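PDB 4HIZ: endosialidase from Enterobacteria phage phi92, which cleaves polysialic acid chains internally, acting as an endosialidase on alpha-2,8 and alpha-2,9 linkages. Local coordinates for residues T90-N95 / S476-D481. Residues are numbered along the deposited sequence; the frame is centred on the assembly and turned at random.
Sequences TFVYDN and SVCVKD. With NA (sodium ion), chain B; EDO (1,2-ethanediol), chain R; EDO (1,2-ethanediol), chain L.
T90 and S476 join the start of 90-95 to the start of 476-481. S476 OG lies 2.8 Å from T90 OG1, which donates a hydrogen bond to it. T90 N donates a second, at 3.1 Å and 159°. The chi1 of 66° sets T90 OG1 between its own backbone N and carbonyl carbon, and it and T90 N both donate to S476 OG. S476 OG also bonds to D88 OD1, so this buried hydroxyl has three polar partners. T90 CG2 packs against S476 CB.

A sodium ion ties the two backbones beside this pair. T90 O and V477 O bind it, each at 2.7 Å, and a water is a further ligand.

Farther along, V92 points at the other strand. Its CG2 rests 3.3 Å from V479 O and also touches C478 SG. V92 CG1, anti to the backbone N, meets K480 CB, CG and CD. The K480 chain crosses V92 at about a right angle and is extended until its last torsion. K480 CE lies 3.3 Å from N95 O. K480 NZ forms a salt bridge with D481 OD2, 2.9 Å away and nearly along the C-O axis. It also pairs with D122, and a water links it to N95 OD1.

Two 1,2-ethanediol molecules, probably from crystallisation, lie between the segments. One accepts bonds from V92 N and V479 N. The strands do not pair directly here.

The contact brings together strands of two different sheets in the catalytic beta-propeller domain. Strand 91-93 and the 476-480 segment run 27° from parallel. Strand 91-93 pairs with 96-104, and F91 stacks on Y98. Strand 473-480 is an outermost strand of its four-stranded sheet within this chain and pairs with 483-490. F493 of a second subunit packs on N95 and K480.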
loop_
_atom_site.group_PDB
_atom_site.type_symbol
_atom_site.label_atom_id
_atom_site.label_comp_id
_atom_site.label_asym_id
_atom_site.label_seq_id
_atom_site.Cartn_x
_atom_site.Cartn_y
_atom_site.Cartn_z
ATOM N N THR A 90 2.884 -20.451 -16.498
ATOM C CA THR A 90 1.895 -20.580 -15.407
ATOM C C THR A 90 1.603 -22.023 -15.002
ATOM O O THR A 90 1.745 -22.944 -15.810
ATOM C CB THR A 90 0.558 -19.868 -15.725
ATOM O OG1 THR A 90 -0.098 -20.510 -16.820
ATOM C CG2 THR A 90 0.778 -18.370 -15.995
ATOM N N PHE A 91 1.186 -22.214 -13.751
ATOM C CA PHE A 91 0.794 -23.536 -13.282
ATOM C C PHE A 91 -0.006 -23.405 -12.001
ATOM O O PHE A 91 -0.015 -22.342 -11.362
ATOM C CB PHE A 91 2.062 -24.438 -13.103
ATOM C CG PHE A 91 3.020 -23.948 -12.044
ATOM C CD1 PHE A 91 2.845 -24.296 -10.690
ATOM C CD2 PHE A 91 4.078 -23.110 -12.377
ATOM C CE1 PHE A 91 3.743 -23.823 -9.722
ATOM C CE2 PHE A 91 4.991 -22.637 -11.410
ATOM C CZ PHE A 91 4.820 -22.990 -10.067
ATOM N N VAL A 92 -0.731 -24.468 -11.671
ATOM C CA VAL A 92 -1.500 -24.557 -10.426
ATOM C C VAL A 92 -0.944 -25.739 -9.633
ATOM O O VAL A 92 -0.732 -26.850 -10.185
ATOM C CB VAL A 92 -2.996 -24.737 -10.732
ATOM C CG1 VAL A 92 -3.826 -24.847 -9.428
ATOM C CG2 VAL A 92 -3.511 -23.550 -11.619
ATOM N N TYR A 93 -0.644 -25.497 -8.370
ATOM C CA TYR A 93 -0.118 -26.573 -7.512
ATOM C C TYR A 93 -0.700 -26.431 -6.115
ATOM O O TYR A 93 -0.624 -25.334 -5.522
ATOM C CB TYR A 93 1.415 -26.529 -7.454
ATOM C CG TYR A 93 2.009 -27.710 -6.696
ATOM C CD1 TYR A 93 2.191 -28.957 -7.332
ATOM C CD2 TYR A 93 2.429 -27.558 -5.367
ATOM C CE1 TYR A 93 2.732 -30.018 -6.602
ATOM C CE2 TYR A 93 2.975 -28.616 -4.631
ATOM C CZ TYR A 93 3.122 -29.831 -5.252
ATOM O OH TYR A 93 3.709 -30.878 -4.549
ATOM N N ASP A 94 -1.241 -27.534 -5.587
ATOM C CA ASP A 94 -1.827 -27.554 -4.238
ATOM C C ASP A 94 -2.718 -26.348 -3.996
ATOM O O ASP A 94 -2.563 -25.653 -2.987
ATOM C CB ASP A 94 -0.680 -27.630 -3.211
ATOM C CG ASP A 94 -1.137 -27.996 -1.833
ATOM O OD1 ASP A 94 -2.183 -28.682 -1.697
ATOM O OD2 ASP A 94 -0.407 -27.633 -0.880
ATOM N N ASN A 95 -3.673 -26.147 -4.902
ATOM C CA ASN A 95 -4.726 -25.107 -4.766
ATOM C C ASN A 95 -4.276 -23.676 -4.987
ATOM O O ASN A 95 -5.101 -22.769 -4.872
ATOM C CB ASN A 95 -5.451 -25.191 -3.414
ATOM C CG ASN A 95 -6.024 -26.579 -3.159
ATOM O OD1 ASN A 95 -6.616 -27.188 -4.061
ATOM N ND2 ASN A 95 -5.821 -27.101 -1.940
ATOM N N SER A 476 0.042 -16.928 -21.019
ATOM C CA SER A 476 0.135 -18.336 -20.615
ATOM C C SER A 476 -1.227 -18.755 -20.087
ATOM O O SER A 476 -1.996 -17.908 -19.580
ATOM C CB SER A 476 1.205 -18.403 -19.530
ATOM O OG SER A 476 1.413 -19.732 -19.093
ATOM N N VAL A 477 -1.555 -20.046 -20.202
ATOM C CA VAL A 477 -2.864 -20.541 -19.742
ATOM C C VAL A 477 -2.698 -21.631 -18.719
ATOM O O VAL A 477 -1.877 -22.558 -18.899
ATOM C CB VAL A 477 -3.686 -21.088 -20.947
ATOM C CG1 VAL A 477 -4.963 -21.869 -20.477
ATOM C CG2 VAL A 477 -4.044 -19.891 -21.913
ATOM N N CYS A 478 -3.502 -21.565 -17.652
ATOM C CA CYS A 478 -3.539 -22.701 -16.729
ATOM C C CYS A 478 -4.974 -22.902 -16.238
ATOM O O CYS A 478 -5.866 -22.096 -16.537
ATOM C CB CYS A 478 -2.586 -22.475 -15.533
ATOM S SG CYS A 478 -3.014 -20.993 -14.551
ATOM N N VAL A 479 -5.209 -23.992 -15.498
ATOM C CA VAL A 479 -6.573 -24.324 -15.094
ATOM C C VAL A 479 -6.582 -24.749 -13.654
ATOM O O VAL A 479 -5.690 -25.493 -13.207
ATOM C CB VAL A 479 -7.111 -25.508 -15.976
ATOM C CG1 VAL A 479 -8.430 -26.099 -15.437
ATOM C CG2 VAL A 479 -7.319 -25.022 -17.416
ATOM N N LYS A 480 -7.603 -24.315 -12.922
ATOM C CA LYS A 480 -7.839 -24.844 -11.569
ATOM C C LYS A 480 -9.303 -25.181 -11.428
ATOM O O LYS A 480 -10.144 -24.314 -11.482
ATOM C CB LYS A 480 -7.412 -23.865 -10.471
ATOM C CG LYS A 480 -7.703 -24.434 -9.043
ATOM C CD LYS A 480 -7.322 -23.471 -7.926
ATOM C CE LYS A 480 -7.706 -24.042 -6.541
ATOM N NZ LYS A 480 -9.168 -24.138 -6.401
ATOM N N ASP A 481 -9.605 -26.470 -11.282
ATOM C CA ASP A 481 -10.987 -26.926 -11.131
ATOM C C ASP A 481 -11.870 -26.380 -12.254
ATOM O O ASP A 481 -11.559 -26.560 -13.444
ATOM C CB ASP A 481 -11.520 -26.581 -9.708
ATOM C CG ASP A 481 -10.678 -27.247 -8.601
ATOM O OD1 ASP A 481 -10.523 -28.489 -8.641
ATOM O OD2 ASP A 481 -10.132 -26.542 -7.710
HETATM NA NA NA B . 0.154 -23.890 -17.767
HETATM C C1 EDO R . -5.442 -27.969 -7.797
HETATM O O1 EDO R . -4.310 -27.973 -6.930
HETATM C C2 EDO R . -6.691 -27.459 -7.100
HETATM O O2 EDO R . -7.817 -28.119 -7.677
HETATM C C1 EDO L . -2.178 -26.982 -13.692
HETATM O O1 EDO L . -0.868 -26.441 -13.837
HETATM C C2 EDO L . -2.945 -27.077 -15.013
HETATM O O2 EDO L . -2.936 -25.818 -15.657
HETATM O O HOH W 1 -9.261 -26.224 -4.366
HETATM O O HOH W 2 0.223 -26.705 -17.348
#